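Local coordinates for putative Type I topoisomerase (Deinococcus radiodurans, PDB 3M4A), which probably relaxes DNA as a type IB topoisomerase, cutting and rejoining one strand without ATP, at residues Ala40-Pro48 with Val56-Ala66; Val293-Leu304 with Ser324-Glu335. All coordinates share one frame; numbering follows the deposited sequence.

Contact 1. Residues Ala40-Pro48 with Val56-Ala66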
loop_
_atom_site.group_PDB
_atom_site.type_symbol
_atom_site.label_atom_id
_atom_site.label_comp_id
_atom_site.label_asym_id
_atom_site.label_seq_id
_atom_site.Cartn_x
_atom_site.Cartn_y
_atom_site.Cartn_z
ATOM N N ALA A 40 -20.665 19.568 17.602
ATOM C CA ALA A 40 -19.736 20.678 17.410
ATOM C C ALA A 40 -18.656 20.319 16.392
ATOM O O ALA A 40 -18.325 21.121 15.517
ATOM C CB ALA A 40 -19.102 21.072 18.738
ATOM N N ARG A 41 -18.106 19.111 16.521
ATOM C CA ARG A 41 -17.097 18.604 15.587
ATOM C C ARG A 41 -17.661 18.474 14.177
ATOM O O ARG A 41 -17.059 18.944 13.210
ATOM C CB ARG A 41 -16.569 17.244 16.055
ATOM C CG ARG A 41 -15.633 16.575 15.059
ATOM C CD ARG A 41 -14.995 15.318 15.623
ATOM N NE ARG A 41 -15.953 14.385 16.225
ATOM C CZ ARG A 41 -16.831 13.636 15.557
ATOM N NH1 ARG A 41 -16.926 13.697 14.230
ATOM N NH2 ARG A 41 -17.635 12.817 16.228
ATOM N N ILE A 42 -18.818 17.828 14.079
ATOM C CA ILE A 42 -19.494 17.610 12.800
ATOM C C ILE A 42 -19.750 18.937 12.077
ATOM O O ILE A 42 -19.645 19.011 10.850
ATOM C CB ILE A 42 -20.831 16.845 12.991
ATOM C CG1 ILE A 42 -20.574 15.449 13.579
ATOM C CG2 ILE A 42 -21.577 16.726 11.667
ATOM C CD1 ILE A 42 -21.832 14.666 13.894
ATOM N N ALA A 43 -20.067 19.979 12.846
ATOM C CA ALA A 43 -20.294 21.318 12.291
ATOM C C ALA A 43 -19.027 21.939 11.696
ATOM O O ALA A 43 -19.094 22.597 10.657
ATOM C CB ALA A 43 -20.884 22.244 13.355
ATOM N N ARG A 44 -17.880 21.734 12.348
ATOM C CA ARG A 44 -16.604 22.283 11.858
ATOM C C ARG A 44 -16.110 21.607 10.575
ATOM O O ARG A 44 -15.292 22.178 9.852
ATOM C CB ARG A 44 -15.508 22.183 12.923
ATOM C CG ARG A 44 -15.699 23.096 14.122
ATOM C CD ARG A 44 -14.398 23.269 14.899
ATOM N NE ARG A 44 -14.619 23.280 16.345
ATOM C CZ ARG A 44 -14.797 22.193 17.100
ATOM N NH1 ARG A 44 -14.789 20.975 16.564
ATOM N NH2 ARG A 44 -14.988 22.325 18.408
ATOM N N LEU A 45 -16.589 20.393 10.311
ATOM C CA LEU A 45 -16.272 19.686 9.066
ATOM C C LEU A 45 -16.872 20.394 7.849
ATOM O O LEU A 45 -16.308 20.336 6.754
ATOM C CB LEU A 45 -16.775 18.238 9.122
ATOM C CG LEU A 45 -16.115 17.328 10.164
ATOM C CD1 LEU A 45 -16.926 16.056 10.361
ATOM C CD2 LEU A 45 -14.680 17.002 9.764
ATOM N N ALA A 46 -18.014 21.054 8.052
ATOM C CA ALA A 46 -18.678 21.833 7.006
ATOM C C ALA A 46 -18.929 20.988 5.757
ATOM O O ALA A 46 -18.528 21.358 4.648
ATOM C CB ALA A 46 -17.860 23.079 6.666
ATOM N N VAL A 47 -19.584 19.845 5.959
ATOM C CA VAL A 47 -19.951 18.945 4.869
ATOM C C VAL A 47 -21.054 19.608 4.043
ATOM O O VAL A 47 -22.132 19.878 4.580
ATOM C CB VAL A 47 -20.470 17.592 5.409
ATOM C CG1 VAL A 47 -20.864 16.664 4.261
ATOM C CG2 VAL A 47 -19.423 16.931 6.297
ATOM N N PRO A 48 -20.789 19.894 2.748
ATOM C CA PRO A 48 -21.779 20.577 1.904
ATOM C C PRO A 48 -23.186 19.974 2.006
ATOM O O PRO A 48 -23.335 18.758 1.892
ATOM C CB PRO A 48 -21.212 20.406 0.492
ATOM C CG PRO A 48 -19.746 20.350 0.695
ATOM C CD PRO A 48 -19.546 19.616 2.000
ATOM N N VAL A 56 -21.216 10.028 8.735
ATOM C CA VAL A 56 -20.273 10.761 9.571
ATOM C C VAL A 56 -19.702 9.836 10.646
ATOM O O VAL A 56 -20.394 8.941 11.140
ATOM C CB VAL A 56 -20.953 11.982 10.233
ATOM C CG1 VAL A 56 -19.944 12.799 11.025
ATOM C CG2 VAL A 56 -21.628 12.850 9.177
ATOM N N SER A 57 -18.431 10.046 10.983
ATOM C CA SER A 57 -17.785 9.280 12.039
ATOM C C SER A 57 -18.403 9.652 13.383
ATOM O O SER A 57 -18.502 10.839 13.704
ATOM C CB SER A 57 -16.283 9.566 12.078
ATOM O OG SER A 57 -15.693 8.997 13.238
ATOM N N PRO A 58 -18.805 8.645 14.181
ATOM C CA PRO A 58 -19.296 8.907 15.535
ATOM C C PRO A 58 -18.153 9.067 16.546
ATOM O O PRO A 58 -18.325 8.765 17.726
ATOM C CB PRO A 58 -20.131 7.658 15.841
ATOM C CG PRO A 58 -19.469 6.570 15.066
ATOM C CD PRO A 58 -18.833 7.206 13.855
ATOM N N ASP A 59 -17.013 9.576 16.084
ATOM C CA ASP A 59 -15.768 9.528 16.839
ATOM C C ASP A 59 -14.811 10.609 16.327
ATOM O O ASP A 59 -14.705 10.827 15.116
ATOM C CB ASP A 59 -15.152 8.137 16.672
ATOM C CG ASP A 59 -13.933 7.919 17.535
ATOM O OD1 ASP A 59 -13.752 8.657 18.526
ATOM O OD2 ASP A 59 -13.160 6.989 17.220
ATOM N N ALA A 60 -14.122 11.282 17.245
ATOM C CA ALA A 60 -13.238 12.392 16.877
ATOM C C ALA A 60 -11.907 11.935 16.272
ATOM O O ALA A 60 -11.203 12.743 15.664
ATOM C CB ALA A 60 -12.980 13.294 18.083
ATOM N N GLU A 61 -11.570 10.655 16.433
ATOM C CA GLU A 61 -10.249 10.144 16.050
ATOM C C GLU A 61 -10.164 9.599 14.618
ATOM O O GLU A 61 -9.124 9.740 13.976
ATOM C CB GLU A 61 -9.777 9.069 17.040
ATOM C CG GLU A 61 -9.193 9.633 18.339
ATOM C CD GLU A 61 -10.214 10.397 19.173
ATOM O OE1 GLU A 61 -11.419 10.081 19.082
ATOM O OE2 GLU A 61 -9.811 11.314 19.925
ATOM N N ASN A 62 -11.241 8.983 14.128
ATOM C CA ASN A 62 -11.264 8.377 12.784
ATOM C C ASN A 62 -10.669 9.252 11.680
ATOM O O ASN A 62 -11.057 10.410 11.526
ATOM C CB ASN A 62 -12.697 8.012 12.387
ATOM C CG ASN A 62 -13.156 6.697 12.983
ATOM O OD1 ASN A 62 -12.461 5.686 12.893
ATOM N ND2 ASN A 62 -14.345 6.698 13.584
ATOM N N GLU A 63 -9.742 8.683 10.906
ATOM C CA GLU A 63 -9.093 9.395 9.801
ATOM C C GLU A 63 -10.070 9.806 8.693
ATOM O O GLU A 63 -9.836 10.800 8.003
ATOM C CB GLU A 63 -7.931 8.574 9.209
ATOM C CG GLU A 63 -8.319 7.225 8.567
ATOM C CD GLU A 63 -8.280 6.049 9.535
ATOM O OE1 GLU A 63 -8.285 6.275 10.760
ATOM O OE2 GLU A 63 -8.259 4.888 9.070
ATOM N N LEU A 64 -11.137 9.030 8.512
ATOM C CA LEU A 64 -12.230 9.406 7.609
ATOM C C LEU A 64 -13.409 9.928 8.433
ATOM O O LEU A 64 -14.112 9.156 9.081
ATOM C CB LEU A 64 -12.672 8.220 6.741
ATOM C CG LEU A 64 -13.802 8.513 5.742
ATOM C CD1 LEU A 64 -13.509 9.762 4.917
ATOM C CD2 LEU A 64 -14.049 7.310 4.843
ATOM N N GLN A 65 -13.609 11.242 8.391
ATOM C CA GLN A 65 -14.590 11.918 9.247
ATOM C C GLN A 65 -15.997 11.964 8.647
ATOM O O GLN A 65 -16.977 11.920 9.387
ATOM C CB GLN A 65 -14.099 13.324 9.600
ATOM C CG GLN A 65 -13.034 13.319 10.691
ATOM C CD GLN A 65 -13.629 13.083 12.065
ATOM O OE1 GLN A 65 -14.448 13.873 12.528
ATOM N NE2 GLN A 65 -13.228 11.998 12.720
ATOM N N ALA A 66 -16.096 12.053 7.320
ATOM C CA ALA A 66 -17.398 11.976 6.646
ATOM C C ALA A 66 -17.288 11.600 5.165
ATOM O O ALA A 66 -16.278 11.897 4.517
ATOM C CB ALA A 66 -18.148 13.296 6.793
#
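Arg41 carries its guanidinium from the short helix 41-45 onto the turn that links two strands. Its CG lies opposite the backbone N (chi1 173°), which sends the chain across to the turn, and a bend at chi3 lays Arg41 NE beside Ala60, 3.4 Å from Ala60 CA. Asp59 O sits 3.5 Å above the plane of the Arg41 guanidinium, over its centre. The three N-H bonds of Arg41 across the contact are all weak. Arg41 NH1 makes one of 3.0 Å to Gln65 OE1, and NH1 and NH2 share Ser57 O through the other two. The Arg41 and Gln65 planes stand 85° apart.

The turn itself is tightly knit. Gln65 and Ser57 are buried and well bonded. Gln65 NE2 uses both hydrogens: one bond of 2.9 Å to Asn62 O and one to Asp59 O. Ser57 OG also donates to Asp59 O, and Asn62 ND2 donates to Ser57 OG at 2.7 Å. These bonds fix the amide, with OE1 turned to the arginine.

The apolar contacts are few, and Ile42 among them is exposed. Ile42 CG1 lies 3.7 Å from Val56 CG1. Leu45 CD2 meets Gln65 CB at 3.7 Å, the two side chains crossing at about a right angle. Val47 CG2 only just touches Ala66 CB, at 3.9 Å.

Strand 64-69 is the middle of an antiparallel three-stranded sheet, between strands 54-56 and 75-79. Gln65 and Ala66 form a classic beta bulge opposite Arg78. Leu64 reaches Leu8 of helix 4-8 and Tyr77 of strand 75-79. Arg15 binds Val47 O, and Arg97 of helix 91-113 forms a salt bridge with Glu63.

Contact 2. Residues Val293-Leu304 with Ser324-Glu335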
loop_
_atom_site.group_PDB
_atom_site.type_symbol
_atom_site.label_atom_id
_atom_site.label_comp_id
_atom_site.label_asym_id
_atom_site.label_seq_id
_atom_site.Cartn_x
_atom_site.Cartn_y
_atom_site.Cartn_z
ATOM N N VAL A 293 11.415 3.267 14.763
ATOM C CA VAL A 293 11.012 2.383 15.841
ATOM C C VAL A 293 11.508 0.950 15.629
ATOM O O VAL A 293 11.943 0.298 16.567
ATOM C CB VAL A 293 9.482 2.431 16.054
ATOM C CG1 VAL A 293 9.026 1.337 17.039
ATOM C CG2 VAL A 293 9.075 3.827 16.552
ATOM N N ILE A 294 11.483 0.462 14.388
ATOM C CA ILE A 294 11.931 -0.894 14.069
ATOM C C ILE A 294 13.414 -1.099 14.418
ATOM O O ILE A 294 13.826 -2.157 14.926
ATOM C CB ILE A 294 11.640 -1.203 12.558
ATOM C CG1 ILE A 294 10.180 -1.642 12.386
ATOM C CG2 ILE A 294 12.571 -2.263 11.993
ATOM C CD1 ILE A 294 9.159 -0.615 12.838
ATOM N N PHE A 295 14.214 -0.062 14.131
ATOM C CA PHE A 295 15.653 -0.052 14.429
ATOM C C PHE A 295 15.901 0.048 15.941
ATOM O O PHE A 295 16.750 -0.664 16.466
ATOM C CB PHE A 295 16.341 1.107 13.698
ATOM C CG PHE A 295 16.532 0.879 12.216
ATOM C CD1 PHE A 295 15.954 -0.207 11.561
ATOM C CD2 PHE A 295 17.296 1.761 11.475
ATOM C CE1 PHE A 295 16.151 -0.403 10.205
ATOM C CE2 PHE A 295 17.492 1.563 10.101
ATOM C CZ PHE A 295 16.906 0.478 9.480
ATOM N N ASP A 296 15.145 0.905 16.625
ATOM C CA ASP A 296 15.180 0.975 18.104
ATOM C C ASP A 296 14.969 -0.400 18.731
ATOM O O ASP A 296 15.756 -0.855 19.571
ATOM C CB ASP A 296 14.112 1.919 18.660
ATOM C CG ASP A 296 14.380 3.383 18.361
ATOM O OD1 ASP A 296 15.538 3.770 18.066
ATOM O OD2 ASP A 296 13.401 4.144 18.422
ATOM N N ARG A 297 13.918 -1.100 18.305
ATOM C CA ARG A 297 13.666 -2.419 18.858
ATOM C C ARG A 297 14.808 -3.387 18.573
ATOM O O ARG A 297 15.242 -4.133 19.461
ATOM C CB ARG A 297 12.321 -2.966 18.371
ATOM C CG ARG A 297 11.135 -2.142 18.803
ATOM C CD ARG A 297 10.899 -2.080 20.319
ATOM N NE ARG A 297 9.753 -1.216 20.533
ATOM C CZ ARG A 297 9.803 0.116 20.608
ATOM N NH1 ARG A 297 10.971 0.751 20.543
ATOM N NH2 ARG A 297 8.696 0.823 20.752
ATOM N N TYR A 298 15.328 -3.366 17.346
ATOM C CA TYR A 298 16.446 -4.229 16.990
ATOM C C TYR A 298 17.649 -3.995 17.901
ATOM O O TYR A 298 18.278 -4.941 18.367
ATOM C CB TYR A 298 16.840 -4.015 15.526
ATOM C CG TYR A 298 17.934 -4.945 15.083
ATOM C CD1 TYR A 298 17.680 -6.304 14.893
ATOM C CD2 TYR A 298 19.238 -4.481 14.888
ATOM C CE1 TYR A 298 18.684 -7.168 14.499
ATOM C CE2 TYR A 298 20.250 -5.334 14.486
ATOM C CZ TYR A 298 19.977 -6.674 14.295
ATOM O OH TYR A 298 20.979 -7.537 13.909
ATOM N N LEU A 299 17.949 -2.735 18.161
ATOM C CA LEU A 299 19.080 -2.360 19.018
ATOM C C LEU A 299 18.901 -2.790 20.479
ATOM O O LEU A 299 19.891 -2.965 21.203
ATOM C CB LEU A 299 19.339 -0.853 18.921
ATOM C CG LEU A 299 19.942 -0.441 17.576
ATOM C CD1 LEU A 299 19.969 1.069 17.422
ATOM C CD2 LEU A 299 21.321 -1.020 17.398
ATOM N N ASP A 300 17.655 -2.988 20.887
ATOM C CA ASP A 300 17.313 -3.543 22.195
ATOM C C ASP A 300 17.084 -5.064 22.158
ATOM O O ASP A 300 16.586 -5.638 23.133
ATOM C CB ASP A 300 16.067 -2.831 22.743
ATOM C CG ASP A 300 16.371 -1.427 23.270
ATOM O OD1 ASP A 300 17.553 -1.112 23.495
ATOM O OD2 ASP A 300 15.425 -0.649 23.457
ATOM N N GLY A 301 17.415 -5.705 21.033
ATOM C CA GLY A 301 17.361 -7.164 20.894
ATOM C C GLY A 301 15.977 -7.738 20.621
ATOM O O GLY A 301 15.716 -8.913 20.911
ATOM N N LYS A 302 15.092 -6.921 20.050
ATOM C CA LYS A 302 13.722 -7.344 19.786
ATOM C C LYS A 302 13.414 -7.244 18.299
ATOM O O LYS A 302 13.771 -6.265 17.657
ATOM C CB LYS A 302 12.744 -6.495 20.581
ATOM C CG LYS A 302 12.914 -6.646 22.107
ATOM C CD LYS A 302 12.077 -5.637 22.859
ATOM C CE LYS A 302 12.108 -5.902 24.370
ATOM N NZ LYS A 302 12.241 -4.628 25.109
ATOM N N VAL A 303 12.739 -8.258 17.775
ATOM C CA VAL A 303 12.420 -8.329 16.335
ATOM C C VAL A 303 10.960 -8.742 16.172
ATOM O O VAL A 303 10.249 -8.947 17.175
ATOM C CB VAL A 303 13.349 -9.310 15.604
ATOM C CG1 VAL A 303 14.793 -8.761 15.604
ATOM C CG2 VAL A 303 13.300 -10.702 16.240
ATOM N N LEU A 304 10.484 -8.862 14.930
ATOM C CA LEU A 304 9.060 -9.177 14.702
ATOM C C LEU A 304 8.585 -10.397 15.501
ATOM O O LEU A 304 7.489 -10.382 16.040
ATOM C CB LEU A 304 8.789 -9.434 13.218
ATOM C CG LEU A 304 8.856 -8.223 12.298
ATOM C CD1 LEU A 304 8.654 -8.671 10.836
ATOM C CD2 LEU A 304 7.837 -7.154 12.704
ATOM N N SER A 324 3.713 -11.329 9.148
ATOM C CA SER A 324 4.724 -10.314 9.445
ATOM C C SER A 324 4.108 -8.921 9.604
ATOM O O SER A 324 4.583 -8.135 10.417
ATOM C CB SER A 324 5.819 -10.302 8.369
ATOM O OG SER A 324 5.242 -10.088 7.099
ATOM N N GLU A 325 3.058 -8.598 8.836
ATOM C CA GLU A 325 2.381 -7.307 8.967
ATOM C C GLU A 325 1.728 -7.155 10.350
ATOM O O GLU A 325 1.767 -6.080 10.952
ATOM C CB GLU A 325 1.322 -7.114 7.879
ATOM C CG GLU A 325 1.872 -6.704 6.540
ATOM C CD GLU A 325 0.789 -6.475 5.502
ATOM O OE1 GLU A 325 -0.182 -7.274 5.449
ATOM O OE2 GLU A 325 0.917 -5.501 4.728
ATOM N N GLY A 326 1.144 -8.246 10.833
ATOM C CA GLY A 326 0.518 -8.265 12.140
ATOM C C GLY A 326 1.545 -8.016 13.219
ATOM O O GLY A 326 1.320 -7.218 14.129
ATOM N N ALA A 327 2.674 -8.698 13.126
ATOM C CA ALA A 327 3.739 -8.507 14.101
ATOM C C ALA A 327 4.279 -7.080 14.033
ATOM O O ALA A 327 4.579 -6.475 15.073
ATOM C CB ALA A 327 4.839 -9.528 13.921
ATOM N N LEU A 328 4.407 -6.531 12.823
ATOM C CA LEU A 328 4.840 -5.134 12.677
ATOM C C LEU A 328 3.872 -4.148 13.347
ATOM O O LEU A 328 4.282 -3.216 14.064
ATOM C CB LEU A 328 5.031 -4.766 11.197
ATOM C CG LEU A 328 5.448 -3.308 10.932
ATOM C CD1 LEU A 328 6.772 -2.993 11.609
ATOM C CD2 LEU A 328 5.540 -3.047 9.429
ATOM N N LYS A 329 2.581 -4.354 13.128
ATOM C CA LYS A 329 1.583 -3.520 13.758
ATOM C C LYS A 329 1.760 -3.510 15.266
ATOM O O LYS A 329 1.748 -2.456 15.876
ATOM C CB LYS A 329 0.177 -3.988 13.436
ATOM C CG LYS A 329 -0.859 -2.950 13.838
ATOM C CD LYS A 329 -2.264 -3.374 13.578
ATOM C CE LYS A 329 -3.197 -2.201 13.859
ATOM N NZ LYS A 329 -4.628 -2.594 13.894
ATOM N N ARG A 330 1.922 -4.694 15.837
ATOM C CA ARG A 330 2.095 -4.831 17.284
ATOM C C ARG A 330 3.406 -4.203 17.753
ATOM O O ARG A 330 3.438 -3.559 18.812
ATOM C CB ARG A 330 1.991 -6.291 17.687
ATOM C CG ARG A 330 0.569 -6.804 17.588
ATOM C CD ARG A 330 0.470 -8.274 17.913
ATOM N NE ARG A 330 0.934 -8.559 19.262
ATOM C CZ ARG A 330 0.223 -8.375 20.366
ATOM N NH1 ARG A 330 -1.022 -7.909 20.316
ATOM N NH2 ARG A 330 0.771 -8.654 21.539
ATOM N N MET A 331 4.474 -4.350 16.963
ATOM C CA MET A 331 5.739 -3.664 17.291
ATOM C C MET A 331 5.569 -2.148 17.314
ATOM O O MET A 331 6.050 -1.477 18.243
ATOM C CB MET A 331 6.857 -4.063 16.327
ATOM C CG MET A 331 8.185 -3.409 16.634
ATOM S SD MET A 331 9.447 -3.764 15.393
ATOM C CE MET A 331 10.020 -5.360 15.924
ATOM N N LEU A 332 4.912 -1.589 16.302
ATOM C CA LEU A 332 4.686 -0.145 16.270
ATOM C C LEU A 332 3.815 0.296 17.441
ATOM O O LEU A 332 4.052 1.352 18.036
ATOM C CB LEU A 332 4.055 0.298 14.961
ATOM C CG LEU A 332 4.940 0.116 13.726
ATOM C CD1 LEU A 332 4.116 0.429 12.469
ATOM C CD2 LEU A 332 6.209 0.989 13.782
ATOM N N GLU A 333 2.818 -0.517 17.771
ATOM C CA GLU A 333 1.951 -0.225 18.918
ATOM C C GLU A 333 2.724 -0.164 20.256
ATOM O O GLU A 333 2.299 0.540 21.182
ATOM C CB GLU A 333 0.772 -1.211 18.975
ATOM C CG GLU A 333 -0.263 -0.919 17.881
ATOM C CD GLU A 333 -1.419 -1.911 17.827
ATOM O OE1 GLU A 333 -1.236 -3.100 18.193
ATOM O OE2 GLU A 333 -2.515 -1.486 17.385
ATOM N N SER A 334 3.860 -0.849 20.357
ATOM C CA SER A 334 4.649 -0.795 21.590
ATOM C C SER A 334 5.213 0.605 21.871
ATOM O O SER A 334 5.538 0.911 23.019
ATOM C CB SER A 334 5.780 -1.824 21.573
ATOM O OG SER A 334 6.804 -1.470 20.668
ATOM N N GLU A 335 5.337 1.443 20.842
ATOM C CA GLU A 335 5.853 2.802 21.025
ATOM C C GLU A 335 4.835 3.646 21.798
ATOM O O GLU A 335 5.210 4.479 22.629
ATOM C CB GLU A 335 6.187 3.443 19.673
ATOM C CG GLU A 335 6.882 4.828 19.751
ATOM C CD GLU A 335 8.338 4.793 20.219
ATOM O OE1 GLU A 335 8.912 3.715 20.463
ATOM O OE2 GLU A 335 8.926 5.885 20.342
HETATM O O HOH W 1 11.663 3.715 20.601
#
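Arg297 and Met331 lie alongside each other and run in opposite directions where helices 293-299 and 324-335 cross, their axes 10.0 Å apart at 85°. Arg297 CB faces the Met331 methyl, CE, at 4.1 Å. Arg297 CG meets Met331 CG at 3.9 Å. A bend at chi2 (-64°) then brings Arg297 CD within 4.2 Å of Ser334 OG. Arg297 NE and NH2 grip Ser334 OG side-on, each at 3.0 Å and nearly in the guanidinium plane. Arg297 NH2 also forms a salt bridge of 2.9 Å with Glu335 OE1, on the anti lone pair of that oxygen. NH1 donates to a water, which in turn donates to Asp296 OD2 and Glu335 OE1. Val293 CG1 packs on one face of the guanidinium, toward its rim.

Ser334 OG passes its own hydrogen to Met331 O and so can accept from the arginine. Met331 bends at chi3 and tucks CE against the chain at Val303, 3.5 Å from Val303 C. A Schellman motif with Gly301 at C-prime ends the first helix. Leu304 CD2 rests on the second helix, 3.5 Å from Leu328 N, and also touches Ala327 CB. In the conformer given, Ile294 packs CD1 on Leu328 CD1 and Leu332 CD2, and CG1 on Met331 SD.

A leucine in place of Arg297 would probably leave Glu335 without its charged mate and Ser334 OG without its two donors.

The contact thus joins an apolar core to a polar rim. The positive charge of Arg297 probably offsets the carboxylates of Asp296 and Glu335.

In the fold
The contacts come in series along the chain, contact 1 closing before contact 2 opens. Their centres are 32 Å apart and their nearest atoms about 10 Å apart, so they do not touch. Contact 1 belongs to the N-terminal part and its three-stranded sheet. Contact 2 is all helix and loop, near the C-terminal end. Helix 91-113 is a shared neighbour: its Arg97 binds Glu63 and Glu61 of contact 1, while Trp92, Thr96 and Leu102 touch residues 324-335. The nearest atom of contact 1 is about 18 Å from the bound nucleic acid. The nearest atom of contact 2 is about 12 Å from the bound nucleic acid. Both are thus packing away from the DNA.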